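PDB 3SLR: BF1531-like N-terminal domain-containing protein from Bacteroides fragilis, which is of unknown biological role but binds magnesium in a HAD-like phosphatase domain, and probably hydrolyses ester bonds. Local coordinates for residues T232-V237 with K287-R292. Residues are numbered along the deposited sequence; the frame is centred on the assembly and turned at random.
Sequences TIWGGV and KEPFER
Trp234 NE1 hydrogen-bonds to OD1 of Asp230, a residue of the magnesium site, while the far rim of the same indole reaches helix 283-292 and meets Pro289 and Phe290. One side chain thus has a polar end in the second shell of the metal site and an apolar end in a buried interface. With CG lodged in the cleft flanked by its own backbone N and C (chi1 59°), the ring system is carried out toward the helix. There Trp234 CH2 comes 3.6 Å from Pro289 CG, and Trp234 CZ3 lies 3.8 Å from Phe290 CE1, which approaches the indole at its edge. The six-membered ring of Trp234 and the Phe290 ring are inclined at 64° with centroids 5.9 Å apart, an oblique pairing. Beside it, Ile233 CD1 touches Phe290 CZ at 3.7 Å, and the phenyl ring also packs edge-to-face with Phe306 of strand 305-309. The loop follows strand 224-227 and carries Thr232 of the DxDx(T/V) pattern, consistent with a HAD-type phosphatase site; Thr232 OG1 is held by both Asp228 OD2 and Asp336 N. Apolar packing at one end of Trp234 and a hydrogen bond at the other should restrict the indole's rotation, and so probably help orient the Asp230 carboxylate.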
ATOM      1  N   THR A 232      18.976 -13.424   2.851  1.00 16.89           N
ATOM      2  CA  THR A 232      17.626 -12.883   2.791  1.00 17.25           C
ATOM      3  C   THR A 232      17.192 -12.424   4.178  1.00 17.60           C
ATOM      4  O   THR A 232      16.902 -11.233   4.368  1.00 16.02           O
ATOM      5  CB  THR A 232      16.622 -13.892   2.153  1.00 14.60           C
ATOM      6  OG1 THR A 232      17.019 -14.144   0.803  1.00 18.95           O
ATOM      7  CG2 THR A 232      15.216 -13.318   2.127  1.00 14.35           C
ATOM      8  N   ILE A 233      17.195 -13.328   5.160  1.00 15.39           N
ATOM      9  CA  ILE A 233      16.899 -12.919   6.542  1.00 17.88           C
ATOM     10  C   ILE A 233      18.131 -12.796   7.458  1.00 17.30           C
ATOM     11  O   ILE A 233      18.020 -12.343   8.589  1.00 17.59           O
ATOM     12  CB  ILE A 233      15.807 -13.783   7.212  1.00 17.51           C
ATOM     13  CG1 ILE A 233      16.322 -15.200   7.516  1.00 15.91           C
ATOM     14  CG2 ILE A 233      14.550 -13.804   6.343  1.00 17.21           C
ATOM     15  CD1 ILE A 233      15.469 -15.949   8.527  1.00 18.65           C
ATOM     16  N   TRP A 234      19.293 -13.225   6.976  1.00 17.54           N
ATOM     17  CA  TRP A 234      20.558 -12.984   7.675  1.00 15.47           C
ATOM     18  C   TRP A 234      21.651 -12.841   6.630  1.00 17.95           C
ATOM     19  O   TRP A 234      21.502 -13.318   5.511  1.00 16.34           O
ATOM     20  CB  TRP A 234      20.909 -14.098   8.688  1.00 15.77           C
ATOM     21  CG  TRP A 234      21.034 -15.509   8.112  1.00 15.18           C
ATOM     22  CD1 TRP A 234      21.893 -15.931   7.131  1.00 17.04           C
ATOM     23  CD2 TRP A 234      20.288 -16.672   8.514  1.00 16.96           C
ATOM     24  NE1 TRP A 234      21.711 -17.280   6.887  1.00 13.83           N
ATOM     25  CE2 TRP A 234      20.735 -17.755   7.726  1.00 15.49           C
ATOM     26  CE3 TRP A 234      19.275 -16.898   9.456  1.00 19.48           C
ATOM     27  CZ2 TRP A 234      20.202 -19.045   7.852  1.00 16.56           C
ATOM     28  CZ3 TRP A 234      18.754 -18.176   9.584  1.00 18.15           C
ATOM     29  CH2 TRP A 234      19.220 -19.234   8.789  1.00 16.58           C
ATOM     30  N   GLY A 235      22.736 -12.163   6.977  1.00 16.29           N
ATOM     31  CA  GLY A 235      23.849 -12.041   6.055  1.00 17.66           C
ATOM     32  C   GLY A 235      24.715 -13.289   6.109  1.00 19.41           C
ATOM     33  O   GLY A 235      24.896 -13.879   7.166  1.00 20.02           O
ATOM     34  N   GLY A 236      25.255 -13.691   4.968  1.00 22.63           N
ATOM     35  CA  GLY A 236      26.154 -14.825   4.938  1.00 21.35           C
ATOM     36  C   GLY A 236      25.470 -16.122   4.577  1.00 23.48           C
ATOM     37  O   GLY A 236      24.261 -16.168   4.339  1.00 21.15           O
ATOM     38  N   VAL A 237      26.257 -17.188   4.540  1.00 19.03           N
ATOM     39  CA  VAL A 237      25.753 -18.490   4.123  1.00 20.50           C
ATOM     40  C   VAL A 237      25.992 -19.452   5.265  1.00 20.20           C
ATOM     41  O   VAL A 237      27.139 -19.719   5.627  1.00 24.07           O
ATOM     42  CB  VAL A 237      26.455 -18.967   2.839  1.00 24.96           C
ATOM     43  CG1 VAL A 237      26.001 -20.382   2.464  1.00 21.32           C
ATOM     44  CG2 VAL A 237      26.171 -17.990   1.695  1.00 25.63           C
ATOM     45  N   LYS A 287      17.895 -24.792  10.396  1.00 18.08           N
ATOM     46  CA  LYS A 287      17.150 -24.528  11.631  1.00 18.57           C
ATOM     47  C   LYS A 287      18.046 -24.083  12.788  1.00 20.81           C
ATOM     48  O   LYS A 287      17.574 -23.467  13.741  1.00 21.68           O
ATOM     49  CB  LYS A 287      16.361 -25.761  12.067  1.00 19.19           C
ATOM     50  CG  LYS A 287      15.141 -26.053  11.196  1.00 18.08           C
ATOM     51  CD  LYS A 287      14.441 -27.342  11.613  1.00 22.23           C
ATOM     52  CE  LYS A 287      13.075 -27.451  10.922  1.00 27.88           C
ATOM     53  NZ  LYS A 287      12.253 -28.593  11.424  1.00 32.89           N
ATOM     54  N   GLU A 288      19.330 -24.408  12.710  1.00 21.37           N
ATOM     55  CA  GLU A 288      20.229 -24.155  13.837  1.00 21.20           C
ATOM     56  C   GLU A 288      20.275 -22.701  14.326  1.00 19.75           C
ATOM     57  O   GLU A 288      20.219 -22.466  15.529  1.00 21.71           O
ATOM     58  CB  GLU A 288      21.636 -24.680  13.551  1.00 21.96           C
ATOM     59  CG  GLU A 288      22.043 -25.810  14.486  1.00 30.59           C
ATOM     60  CD  GLU A 288      23.487 -26.217  14.312  1.00 32.27           C
ATOM     61  OE1 GLU A 288      23.993 -26.141  13.168  1.00 29.56           O
ATOM     62  OE2 GLU A 288      24.119 -26.597  15.322  1.00 33.80           O
ATOM     63  N   PRO A 289      20.356 -21.721  13.405  1.00 18.47           N
ATOM     64  CA  PRO A 289      20.385 -20.336  13.890  1.00 19.83           C
ATOM     65  C   PRO A 289      19.109 -19.953  14.634  1.00 20.93           C
ATOM     66  O   PRO A 289      19.197 -19.254  15.636  1.00 18.00           O
ATOM     67  CB  PRO A 289      20.532 -19.511  12.609  1.00 18.23           C
ATOM     68  CG  PRO A 289      21.132 -20.438  11.618  1.00 22.30           C
ATOM     69  CD  PRO A 289      20.561 -21.798  11.948  1.00 18.31           C
ATOM     70  N   PHE A 290      17.946 -20.404  14.156  1.00 19.95           N
ATOM     71  CA  PHE A 290      16.696 -20.156  14.869  1.00 18.46           C
ATOM     72  C   PHE A 290      16.778 -20.707  16.280  1.00 18.55           C
ATOM     73  O   PHE A 290      16.306 -20.084  17.231  1.00 24.25           O
ATOM     74  CB  PHE A 290      15.504 -20.804  14.145  1.00 18.81           C
ATOM     75  CG  PHE A 290      15.188 -20.185  12.811  1.00 21.13           C
ATOM     76  CD1 PHE A 290      15.848 -20.601  11.663  1.00 18.54           C
ATOM     77  CD2 PHE A 290      14.224 -19.190  12.701  1.00 19.34           C
ATOM     78  CE1 PHE A 290      15.559 -20.034  10.429  1.00 17.69           C
ATOM     79  CE2 PHE A 290      13.920 -18.622  11.469  1.00 21.67           C
ATOM     80  CZ  PHE A 290      14.595 -19.041  10.328  1.00 17.67           C
ATOM     81  N   GLU A 291      17.379 -21.886  16.401  1.00 21.38           N
ATOM     82  CA  GLU A 291      17.447 -22.602  17.671  1.00 23.31           C
ATOM     83  C   GLU A 291      18.555 -22.108  18.607  1.00 23.59           C
ATOM     84  O   GLU A 291      18.356 -22.074  19.819  1.00 26.53           O
ATOM     85  CB  GLU A 291      17.640 -24.103  17.423  1.00 25.42           C
ATOM     86  CG  GLU A 291      16.557 -24.750  16.560  1.00 25.36           C
ATOM     87  CD  GLU A 291      16.933 -26.157  16.107  1.00 34.44           C
ATOM     88  OE1 GLU A 291      18.144 -26.445  15.975  1.00 34.83           O
ATOM     89  OE2 GLU A 291      16.016 -26.975  15.873  1.00 36.32           O
ATOM     90  N   ARG A 292      19.707 -21.730  18.051  1.00 21.24           N
ATOM     91  CA  ARG A 292      20.920 -21.512  18.866  1.00 20.92           C
ATOM     92  C   ARG A 292      21.385 -20.055  18.953  1.00 21.96           C
ATOM     93  O   ARG A 292      22.036 -19.670  19.925  1.00 22.89           O
ATOM     94  CB  ARG A 292      22.102 -22.333  18.331  1.00 22.89           C
ATOM     95  CG  ARG A 292      21.842 -23.818  18.052  1.00 29.63           C
ATOM     96  CD  ARG A 292      22.048 -24.718  19.269  1.00 34.24           C
ATOM     97  NE  ARG A 292      23.358 -24.575  19.915  1.00 33.67           N
ATOM     98  CZ  ARG A 292      24.446 -25.287  19.618  1.00 31.72           C
ATOM     99  NH1 ARG A 292      24.423 -26.201  18.659  1.00 39.70           N
ATOM    100  NH2 ARG A 292      25.574 -25.076  20.285  1.00 37.33           N
TER